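PDB 4HW0: DNA-binding protein Sso10a-2 from Sulfolobus solfataricus, which binds DNA as a dimeric winged-helix protein and probably takes part in compacting and organising the archaeal chromatin. Local coordinates for residues Met11-Cys25 with Ile64-Ile78. Residues are numbered along the deposited sequence; the frame is centred on the assembly and turned at random.
Sequences MEIMFDILRNCEPKC and IYEITEKGKLLRTHI
Met11, Met14 and Phe15 receive Ile78, whose CG2 lies 3.6 Å from Phe15 CB while its CD1 rests against the backbone O of Met11. Phe15 holds CG anti to its amide nitrogen (chi1 171°), which swings the ring across helix 69-98, against the backbone O and side chain of Arg75; in one of that arginine's two conformers CE1 sits over one face of the guanidinium, 3.7 Å from NH1, with the two planes 82° apart, and Glu79 pairs with that NH1. One turn on, Leu18 divides its branches: CD1 meets Leu74 CD2 at 3.9 Å, and CD2 turns to Ile67 CD1. Glu22 OE2 touches Lys72 CE but stays 4.1 Å from NZ, beyond a salt bridge; a water donates to OE2 and weakly accepts from NZ. After the cis peptide, Pro23 O accepts from Ile67 N (3.1 Å). Lys24 lies alongside Glu66, and its NZ makes a weak 3.3 Å salt bridge to OE2, which Lys57 also grips. An alanine in place of Glu66 would probably leave both lysine ammonium groups without their shared carboxylate. Cys25, tied to Cys21 by a disulfide, pairs with Tyr65 through two backbone bonds, the straighter being Tyr65 N to Cys25 O (2.8 Å, 171°). The chemistry thus changes along the segment: apolar side chains and the Arg75 chain join the helices, whereas backbone bonds and a weak peripheral salt bridge attach strand 24-25 to the winged-helix sheet.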
# COMPACT_ATOMS: atom_id res chain seq x y z
N MSE A 11 10.54 1.29 8.78
CA MSE A 11 10.67 -0.08 8.31
C MSE A 11 11.81 -0.08 7.31
O MSE A 11 12.74 -0.90 7.34
CB MSE A 11 9.37 -0.71 7.73
CG MSE A 11 8.53 -1.22 8.89
SE MSE A 11 6.94 -2.08 8.10
CE MSE A 11 5.90 -2.34 9.80
N GLU A 12 11.76 0.85 6.42
CA GLU A 12 12.76 0.92 5.41
C GLU A 12 14.16 1.25 5.89
O GLU A 12 15.13 0.77 5.34
CB GLU A 12 12.31 1.89 4.37
CG GLU A 12 13.22 1.90 3.18
CD GLU A 12 12.57 2.63 2.01
OE1 GLU A 12 11.40 3.16 2.13
OE2 GLU A 12 13.27 2.64 0.99
N ILE A 13 14.28 2.11 6.90
CA ILE A 13 15.60 2.34 7.45
C ILE A 13 16.13 1.06 8.03
O ILE A 13 17.27 0.73 7.92
CB ILE A 13 15.55 3.51 8.49
CG1 ILE A 13 15.38 4.82 7.74
CG2 ILE A 13 16.84 3.62 9.28
CD1 ILE A 13 14.93 5.97 8.62
N MSE A 14 15.27 0.36 8.78
CA MSE A 14 15.70 -0.90 9.36
C MSE A 14 16.18 -1.86 8.32
O MSE A 14 17.16 -2.57 8.51
CB MSE A 14 14.54 -1.51 10.17
CG MSE A 14 14.20 -0.75 11.40
SE MSE A 14 12.81 -1.72 12.44
CE MSE A 14 13.33 -1.16 14.21
N PHE A 15 15.47 -1.95 7.21
CA PHE A 15 15.88 -2.80 6.11
C PHE A 15 17.25 -2.40 5.62
O PHE A 15 18.11 -3.26 5.39
CB PHE A 15 14.87 -2.78 4.95
CG PHE A 15 15.33 -3.48 3.70
CD1 PHE A 15 15.40 -4.84 3.65
CD2 PHE A 15 15.69 -2.78 2.59
CE1 PHE A 15 15.85 -5.52 2.51
CE2 PHE A 15 16.05 -3.43 1.42
CZ PHE A 15 16.16 -4.82 1.39
N ASP A 16 17.44 -1.10 5.44
CA ASP A 16 18.74 -0.60 4.95
C ASP A 16 19.89 -0.84 5.93
O ASP A 16 20.97 -1.14 5.53
CB ASP A 16 18.63 0.87 4.58
CG ASP A 16 17.86 1.08 3.25
OD1 ASP A 16 17.97 0.19 2.38
OD2 ASP A 16 17.16 2.10 3.11
N ILE A 17 19.61 -0.83 7.22
CA ILE A 17 20.60 -1.32 8.17
C ILE A 17 20.88 -2.82 8.06
O ILE A 17 22.04 -3.28 7.99
CB ILE A 17 20.18 -0.98 9.60
CG1 ILE A 17 20.16 0.53 9.77
CG2 ILE A 17 21.13 -1.59 10.62
CD1 ILE A 17 19.49 1.07 10.99
N LEU A 18 19.83 -3.60 8.16
CA LEU A 18 19.96 -5.02 8.20
C LEU A 18 20.66 -5.62 6.99
O LEU A 18 21.40 -6.62 7.12
CB LEU A 18 18.60 -5.68 8.33
CG LEU A 18 17.99 -5.46 9.73
CD1 LEU A 18 16.53 -5.78 9.65
CD2 LEU A 18 18.69 -6.22 10.82
N ARG A 19 20.40 -5.06 5.83
CA ARG A 19 20.97 -5.65 4.62
C ARG A 19 22.42 -5.31 4.56
O ARG A 19 23.13 -5.84 3.72
CB ARG A 19 20.17 -5.21 3.39
CG ARG A 19 20.38 -3.77 3.01
CD ARG A 19 19.49 -3.32 1.84
NE ARG A 19 19.76 -1.90 1.57
CZ ARG A 19 20.89 -1.47 0.99
NH1 ARG A 19 21.84 -2.34 0.60
NH2 ARG A 19 21.08 -0.17 0.79
N ASN A 20 22.89 -4.42 5.43
CA ASN A 20 24.34 -4.12 5.52
C ASN A 20 25.06 -4.78 6.71
O ASN A 20 26.25 -4.53 6.93
CB ASN A 20 24.50 -2.62 5.55
CG ASN A 20 24.30 -2.01 4.17
OD1 ASN A 20 25.15 -2.20 3.31
ND2 ASN A 20 23.19 -1.28 3.96
N CYS A 21 24.34 -5.65 7.44
CA CYS A 21 24.82 -6.28 8.67
C CYS A 21 24.86 -7.75 8.60
O CYS A 21 24.72 -8.41 9.62
CB CYS A 21 23.96 -5.98 9.92
SG CYS A 21 24.06 -4.23 10.30
N GLU A 22 25.22 -8.25 7.42
CA GLU A 22 25.29 -9.66 7.21
C GLU A 22 26.66 -10.12 6.81
O GLU A 22 27.08 -9.84 5.70
CB GLU A 22 24.29 -10.02 6.15
CG GLU A 22 24.55 -11.41 5.58
CD GLU A 22 23.69 -12.44 6.28
OE1 GLU A 22 22.47 -12.39 6.03
OE2 GLU A 22 24.25 -13.26 7.06
N PRO A 23 27.35 -10.89 7.68
CA PRO A 23 26.92 -11.36 9.02
C PRO A 23 27.03 -10.31 10.11
O PRO A 23 26.29 -10.36 11.09
CB PRO A 23 27.90 -12.51 9.29
CG PRO A 23 29.15 -12.10 8.55
CD PRO A 23 28.72 -11.32 7.36
N LYS A 24 27.97 -9.37 9.94
CA LYS A 24 28.31 -8.38 10.95
C LYS A 24 28.38 -6.98 10.33
O LYS A 24 28.57 -6.80 9.10
CB LYS A 24 29.73 -8.63 11.53
CG LYS A 24 30.08 -9.99 12.09
CD LYS A 24 31.47 -9.99 12.78
CE LYS A 24 31.71 -11.16 13.72
NZ LYS A 24 30.77 -12.31 13.56
N CYS A 25 28.33 -5.97 11.19
CA CYS A 25 28.48 -4.57 10.77
C CYS A 25 28.95 -3.79 11.99
O CYS A 25 28.44 -3.95 13.11
CB CYS A 25 27.16 -3.97 10.22
SG CYS A 25 25.78 -4.14 11.38
N ILE A 64 30.17 -3.96 17.51
CA ILE A 64 29.96 -4.81 16.35
C ILE A 64 28.61 -5.43 16.50
O ILE A 64 28.30 -5.96 17.59
CB ILE A 64 30.99 -5.93 16.26
CG1 ILE A 64 32.39 -5.35 16.03
CG2 ILE A 64 30.66 -6.92 15.15
CD1 ILE A 64 32.50 -4.35 14.87
N TYR A 65 27.80 -5.34 15.46
CA TYR A 65 26.46 -5.90 15.48
C TYR A 65 26.39 -7.10 14.55
O TYR A 65 27.08 -7.17 13.50
CB TYR A 65 25.46 -4.85 15.08
CG TYR A 65 25.42 -3.64 15.96
CD1 TYR A 65 26.29 -2.57 15.74
CD2 TYR A 65 24.48 -3.53 16.96
CE1 TYR A 65 26.25 -1.46 16.54
CE2 TYR A 65 24.43 -2.40 17.76
CZ TYR A 65 25.33 -1.40 17.57
OH TYR A 65 25.28 -0.27 18.40
N GLU A 66 25.66 -8.10 14.98
CA GLU A 66 25.53 -9.30 14.17
C GLU A 66 24.10 -9.61 13.96
O GLU A 66 23.36 -9.67 14.93
CB GLU A 66 26.08 -10.53 14.84
CG GLU A 66 27.54 -10.49 15.01
CD GLU A 66 28.01 -11.73 15.82
OE1 GLU A 66 27.23 -12.75 15.89
OE2 GLU A 66 29.16 -11.65 16.35
N ILE A 67 23.72 -9.91 12.74
CA ILE A 67 22.32 -10.17 12.45
C ILE A 67 22.02 -11.54 12.99
O ILE A 67 22.87 -12.44 12.92
CB ILE A 67 21.98 -10.07 10.97
CG1 ILE A 67 20.45 -9.97 10.74
CG2 ILE A 67 22.63 -11.18 10.14
CD1 ILE A 67 20.10 -9.53 9.30
N THR A 68 20.82 -11.68 13.54
CA THR A 68 20.36 -12.94 14.07
C THR A 68 19.42 -13.60 13.06
O THR A 68 19.02 -13.01 12.05
CB THR A 68 19.57 -12.73 15.34
OG1 THR A 68 18.37 -12.02 15.05
CG2 THR A 68 20.38 -11.90 16.35
N GLU A 69 19.06 -14.84 13.35
CA GLU A 69 18.09 -15.52 12.52
C GLU A 69 16.80 -14.72 12.45
O GLU A 69 16.20 -14.54 11.38
CB GLU A 69 17.91 -16.93 13.08
CG GLU A 69 16.69 -17.66 12.61
CD GLU A 69 16.93 -18.42 11.33
OE1 GLU A 69 17.74 -17.94 10.49
OE2 GLU A 69 16.32 -19.51 11.18
N LYS A 70 16.35 -14.20 13.59
CA LYS A 70 15.13 -13.37 13.61
C LYS A 70 15.29 -12.11 12.75
O LYS A 70 14.41 -11.69 12.03
CB LYS A 70 14.79 -13.01 15.05
CG LYS A 70 13.50 -12.25 15.18
CD LYS A 70 13.13 -11.96 16.66
CE LYS A 70 11.87 -11.18 16.65
NZ LYS A 70 11.62 -10.56 17.98
N GLY A 71 16.46 -11.54 12.83
CA GLY A 71 16.86 -10.35 11.99
C GLY A 71 16.87 -10.61 10.51
O GLY A 71 16.47 -9.77 9.73
N LYS A 72 17.29 -11.80 10.11
CA LYS A 72 17.26 -12.17 8.70
C LYS A 72 15.82 -12.23 8.21
O LYS A 72 15.53 -11.85 7.10
CB LYS A 72 17.95 -13.54 8.46
CG LYS A 72 19.43 -13.47 8.63
CD LYS A 72 20.05 -14.85 8.66
CE LYS A 72 21.51 -14.75 9.01
NZ LYS A 72 22.06 -16.13 9.09
N LEU A 73 14.94 -12.77 9.03
CA LEU A 73 13.53 -12.85 8.73
C LEU A 73 12.90 -11.50 8.68
O LEU A 73 12.12 -11.21 7.79
CB LEU A 73 12.79 -13.65 9.74
CG LEU A 73 13.05 -15.14 9.54
CD1 LEU A 73 13.02 -16.04 10.78
CD2 LEU A 73 12.10 -15.70 8.50
N LEU A 74 13.29 -10.62 9.60
CA LEU A 74 12.81 -9.25 9.55
C LEU A 74 13.23 -8.55 8.26
O LEU A 74 12.42 -7.90 7.61
CB LEU A 74 13.30 -8.50 10.78
CG LEU A 74 12.89 -7.04 10.90
CD1 LEU A 74 11.39 -6.85 10.92
CD2 LEU A 74 13.57 -6.40 12.12
N ARG A 75 14.49 -8.70 7.89
CA ARG A 75 15.01 -8.13 6.60
C ARG A 75 14.19 -8.61 5.40
O ARG A 75 13.76 -7.83 4.58
CB ARG A 75 16.51 -8.50 6.42
CG ARG A 75 17.22 -8.11 5.10
CD ARG A 75 18.36 -9.05 4.68
NE ARG A 75 19.01 -8.73 3.38
CZ ARG A 75 18.38 -8.72 2.21
NH1 ARG A 75 17.07 -9.03 2.11
NH2 ARG A 75 19.06 -8.41 1.13
N THR A 76 13.95 -9.92 5.32
CA THR A 76 13.18 -10.54 4.25
C THR A 76 11.75 -9.98 4.23
O THR A 76 11.21 -9.62 3.18
CB THR A 76 13.17 -12.06 4.50
OG1 THR A 76 14.50 -12.50 4.23
CG2 THR A 76 12.21 -12.78 3.59
N HIS A 77 11.11 -9.90 5.39
CA HIS A 77 9.74 -9.39 5.43
C HIS A 77 9.61 -7.92 5.08
O HIS A 77 8.63 -7.54 4.41
CB HIS A 77 9.12 -9.65 6.77
CG HIS A 77 8.90 -11.08 7.04
ND1 HIS A 77 8.82 -12.04 6.06
CD2 HIS A 77 8.78 -11.74 8.20
CE1 HIS A 77 8.66 -13.23 6.61
NE2 HIS A 77 8.67 -13.07 7.91
N ILE A 78 10.56 -7.12 5.51
CA ILE A 78 10.54 -5.71 5.11
C ILE A 78 10.73 -5.63 3.61
O ILE A 78 10.09 -4.82 2.94
CB ILE A 78 11.52 -4.84 5.86
CG1 ILE A 78 11.28 -4.84 7.36
CG2 ILE A 78 11.36 -3.43 5.41
CD1 ILE A 78 12.36 -4.20 8.22
O HOH W 1 24.67 -14.56 9.45
O HOH W 2 25.34 -12.92 11.59